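Long-range contact in uncharacterized conserved (Bdellovibrio bacteriovorus, PDB 7O21), which probably trims cell-wall peptidoglycan as an LD-carboxypeptidase of the YkuD family, an activity linked to the curved shape of this predatory bacterium: residues 133-138 against 150-155. Residues are numbered along the deposited sequence; the frame is centred on the assembly and turned at random.
Sequences IWLHAI and GCVVVR
Val152 O accepts from His136 N (2.9 Å, N-H...O 162°), with Leu135 CA 3.3 Å from Val152 O in a weaker CA-H...O contact. Val152 N in turn donates to Trp134 O, and Val154 N to His136 O at 3.0 Å. Val152 thus bonds the residues either side of Leu135, and His136 those either side of Val153, which is the pattern of parallel strands. On one face Leu135 CD1 packs on Val152 CG1; Leu135 also touches Ile159 of helix 156-163. On the other, His136 CE1 lies 3.8 Å from Val153 CG2. Cys151, just ahead of strand 152-153, reaches the same ring: His136 CG sits between backbone N and carbonyl carbon (chi1 65°), NE2 comes 3.6 Å from Cys151 CB, and Cys151 SG lies in the ring plane at its edge. His136 ND1 donates to Ala137 O at 2.6 Å, only 3° out of the ring plane, which would fix the ring's rotation, and Trp134 N donates to Cys151 SG at 3.5 Å. Tyr109 meets the His136 ring edge-to-face. The parallel pairing brings predicted proton donor/acceptor His136 to predicted nucleophile Cys151, consistent with the cysteine-histidine active site of the YkuD L,D-transpeptidase fold.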
ATOM      1  N   ILE A 133      -2.386 -11.671   6.341  1.00 20.87           N
ATOM      2  CA  ILE A 133      -2.333 -11.805   7.792  1.00 20.91           C
ATOM      3  C   ILE A 133      -3.188 -10.704   8.389  1.00 17.29           C
ATOM      4  O   ILE A 133      -2.938  -9.516   8.142  1.00 17.11           O
ATOM      5  CB  ILE A 133      -0.898 -11.701   8.331  1.00 21.72           C
ATOM      6  CG1 ILE A 133      -0.004 -12.766   7.699  1.00 25.36           C
ATOM      7  CG2 ILE A 133      -0.879 -11.822   9.846  1.00 22.43           C
ATOM      8  CD1 ILE A 133       1.394 -12.788   8.275  1.00 36.18           C
ATOM      9  N   TRP A 134      -4.164 -11.100   9.210  1.00 16.48           N
ATOM     10  CA  TRP A 134      -4.973 -10.198  10.008  1.00 14.42           C
ATOM     11  C   TRP A 134      -4.860 -10.615  11.466  1.00 13.89           C
ATOM     12  O   TRP A 134      -4.550 -11.769  11.783  1.00 16.64           O
ATOM     13  CB  TRP A 134      -6.462 -10.324   9.650  1.00 17.96           C
ATOM     14  CG  TRP A 134      -6.895  -9.771   8.319  1.00 16.90           C
ATOM     15  CD1 TRP A 134      -6.111  -9.216   7.355  1.00 16.91           C
ATOM     16  CD2 TRP A 134      -8.238  -9.718   7.831  1.00 16.67           C
ATOM     17  NE1 TRP A 134      -6.887  -8.829   6.279  1.00 16.52           N
ATOM     18  CE2 TRP A 134      -8.199  -9.123   6.554  1.00 17.59           C
ATOM     19  CE3 TRP A 134      -9.475 -10.123   8.351  1.00 17.23           C
ATOM     20  CZ2 TRP A 134      -9.351  -8.909   5.791  1.00 19.81           C
ATOM     21  CZ3 TRP A 134     -10.614  -9.919   7.593  1.00 18.37           C
ATOM     22  CH2 TRP A 134     -10.547  -9.310   6.329  1.00 18.59           C
ATOM     23  N   LEU A 135      -5.162  -9.669  12.354  1.00 16.26           N
ATOM     24  CA  LEU A 135      -5.442  -9.955  13.758  1.00 13.71           C
ATOM     25  C   LEU A 135      -6.957  -9.885  13.924  1.00 15.59           C
ATOM     26  O   LEU A 135      -7.564  -8.858  13.603  1.00 15.95           O
ATOM     27  CB  LEU A 135      -4.770  -8.902  14.640  1.00 15.06           C
ATOM     28  CG  LEU A 135      -5.267  -8.811  16.087  1.00 14.06           C
ATOM     29  CD1 LEU A 135      -4.877 -10.029  16.954  1.00 16.92           C
ATOM     30  CD2 LEU A 135      -4.727  -7.530  16.701  1.00 16.56           C
ATOM     31  N   HIS A 136      -7.583 -10.982  14.343  1.00 14.81           N
ATOM     32  CA  HIS A 136      -9.041 -10.970  14.398  1.00 16.56           C
ATOM     33  C   HIS A 136      -9.540 -11.892  15.497  1.00 14.03           C
ATOM     34  O   HIS A 136      -8.761 -12.493  16.231  1.00 14.21           O
ATOM     35  CB  HIS A 136      -9.671 -11.295  13.033  1.00 17.15           C
ATOM     36  CG  HIS A 136      -9.408 -12.684  12.540  1.00 15.40           C
ATOM     37  ND1 HIS A 136     -10.075 -13.791  13.032  1.00 16.70           N
ATOM     38  CD2 HIS A 136      -8.588 -13.143  11.563  1.00 17.51           C
ATOM     39  CE1 HIS A 136      -9.661 -14.869  12.387  1.00 16.61           C
ATOM     40  NE2 HIS A 136      -8.758 -14.502  11.492  1.00 17.57           N
ATOM     41  N   ALA A 137     -10.861 -11.968  15.631  1.00 15.05           N
ATOM     42  CA  ALA A 137     -11.476 -12.820  16.631  1.00 16.88           C
ATOM     43  C   ALA A 137     -12.228 -13.958  15.940  1.00 15.39           C
ATOM     44  O   ALA A 137     -11.973 -14.266  14.763  1.00 16.57           O
ATOM     45  CB  ALA A 137     -12.341 -11.974  17.564  1.00 16.10           C
ATOM     46  N   ILE A 138     -13.094 -14.596  16.673  1.00 16.30           N
ATOM     47  CA  ILE A 138     -13.796 -15.793  16.163  1.00 17.21           C
ATOM     48  C   ILE A 138     -14.937 -16.084  17.130  1.00 16.49           C
ATOM     49  O   ILE A 138     -14.909 -15.610  18.199  1.00 18.45           O
ATOM     50  CB  ILE A 138     -12.780 -16.946  16.024  1.00 19.66           C
ATOM     51  CG1 ILE A 138     -13.120 -17.871  14.851  1.00 20.51           C
ATOM     52  CG2 ILE A 138     -12.544 -17.658  17.351  1.00 22.82           C
ATOM     53  CD1 ILE A 138     -11.961 -18.496  14.180  1.00 25.96           C
ATOM     54  N   GLY A 150      -2.177 -18.548   9.310  1.00 22.14           N
ATOM     55  CA  GLY A 150      -1.271 -17.457   9.564  1.00 20.63           C
ATOM     56  C   GLY A 150      -1.871 -16.258  10.272  1.00 19.79           C
ATOM     57  O   GLY A 150      -1.117 -15.391  10.726  1.00 20.01           O
ATOM     58  N   CYS A 151      -3.195 -16.164  10.368  1.00 19.58           N
ATOM     59  CA  CYS A 151      -3.813 -15.050  11.070  1.00 20.79           C
ATOM     60  C   CYS A 151      -3.608 -15.197  12.568  1.00 17.40           C
ATOM     61  O   CYS A 151      -3.534 -16.307  13.098  1.00 18.63           O
ATOM     62  CB  CYS A 151      -5.301 -15.023  10.780  1.00 17.56           C
ATOM     63  SG  CYS A 151      -5.634 -14.282   9.152  1.00 23.05           S
ATOM     64  N   VAL A 152      -3.536 -14.067  13.254  1.00 17.76           N
ATOM     65  CA  VAL A 152      -3.496 -14.057  14.716  1.00 16.14           C
ATOM     66  C   VAL A 152      -4.927 -13.967  15.227  1.00 15.53           C
ATOM     67  O   VAL A 152      -5.657 -13.032  14.882  1.00 17.01           O
ATOM     68  CB  VAL A 152      -2.662 -12.881  15.238  1.00 15.66           C
ATOM     69  CG1 VAL A 152      -2.621 -12.904  16.770  1.00 18.64           C
ATOM     70  CG2 VAL A 152      -1.259 -12.896  14.627  1.00 18.80           C
ATOM     71  N   VAL A 153      -5.345 -14.945  16.026  1.00 15.47           N
ATOM     72  CA  VAL A 153      -6.732 -15.046  16.460  1.00 14.70           C
ATOM     73  C   VAL A 153      -6.792 -14.962  17.979  1.00 16.61           C
ATOM     74  O   VAL A 153      -6.010 -15.621  18.681  1.00 16.51           O
ATOM     75  CB  VAL A 153      -7.369 -16.356  15.968  1.00 15.36           C
ATOM     76  CG1 VAL A 153      -8.894 -16.363  16.222  1.00 17.10           C
ATOM     77  CG2 VAL A 153      -7.045 -16.593  14.496  1.00 18.47           C
ATOM     78  N   VAL A 154      -7.736 -14.164  18.471  1.00 15.70           N
ATOM     79  CA  VAL A 154      -7.999 -13.976  19.887  1.00 16.28           C
ATOM     80  C   VAL A 154      -9.503 -14.073  20.115  1.00 16.83           C
ATOM     81  O   VAL A 154     -10.310 -14.083  19.181  1.00 16.52           O
ATOM     82  CB  VAL A 154      -7.466 -12.621  20.400  1.00 17.23           C
ATOM     83  CG1 VAL A 154      -5.949 -12.544  20.239  1.00 16.54           C
ATOM     84  CG2 VAL A 154      -8.121 -11.468  19.650  1.00 15.64           C
ATOM     85  N   ARG A 155      -9.881 -14.076  21.365  1.00 16.46           N
ATOM     86  CA  ARG A 155     -11.311 -14.113  21.735  1.00 15.36           C
ATOM     87  C   ARG A 155     -11.963 -12.742  21.496  1.00 16.51           C
ATOM     88  O   ARG A 155     -11.298 -11.756  21.414  1.00 16.07           O
ATOM     89  CB  ARG A 155     -11.450 -14.612  23.176  1.00 17.85           C
ATOM     90  CG  ARG A 155     -11.050 -16.062  23.376  1.00 17.62           C
ATOM     91  CD  ARG A 155     -12.019 -16.987  22.679  1.00 21.08           C
ATOM     92  NE  ARG A 155     -11.533 -18.333  22.525  1.00 19.69           N
ATOM     93  CZ  ARG A 155     -12.048 -19.157  21.650  1.00 23.70           C
ATOM     94  NH1 ARG A 155     -11.575 -20.369  21.506  1.00 26.68           N
ATOM     95  NH2 ARG A 155     -13.012 -18.760  20.866  1.00 19.31           N
TER
HETATM   96  O   HOH W   1     -14.315 -15.681  20.839  1.00 18.30           O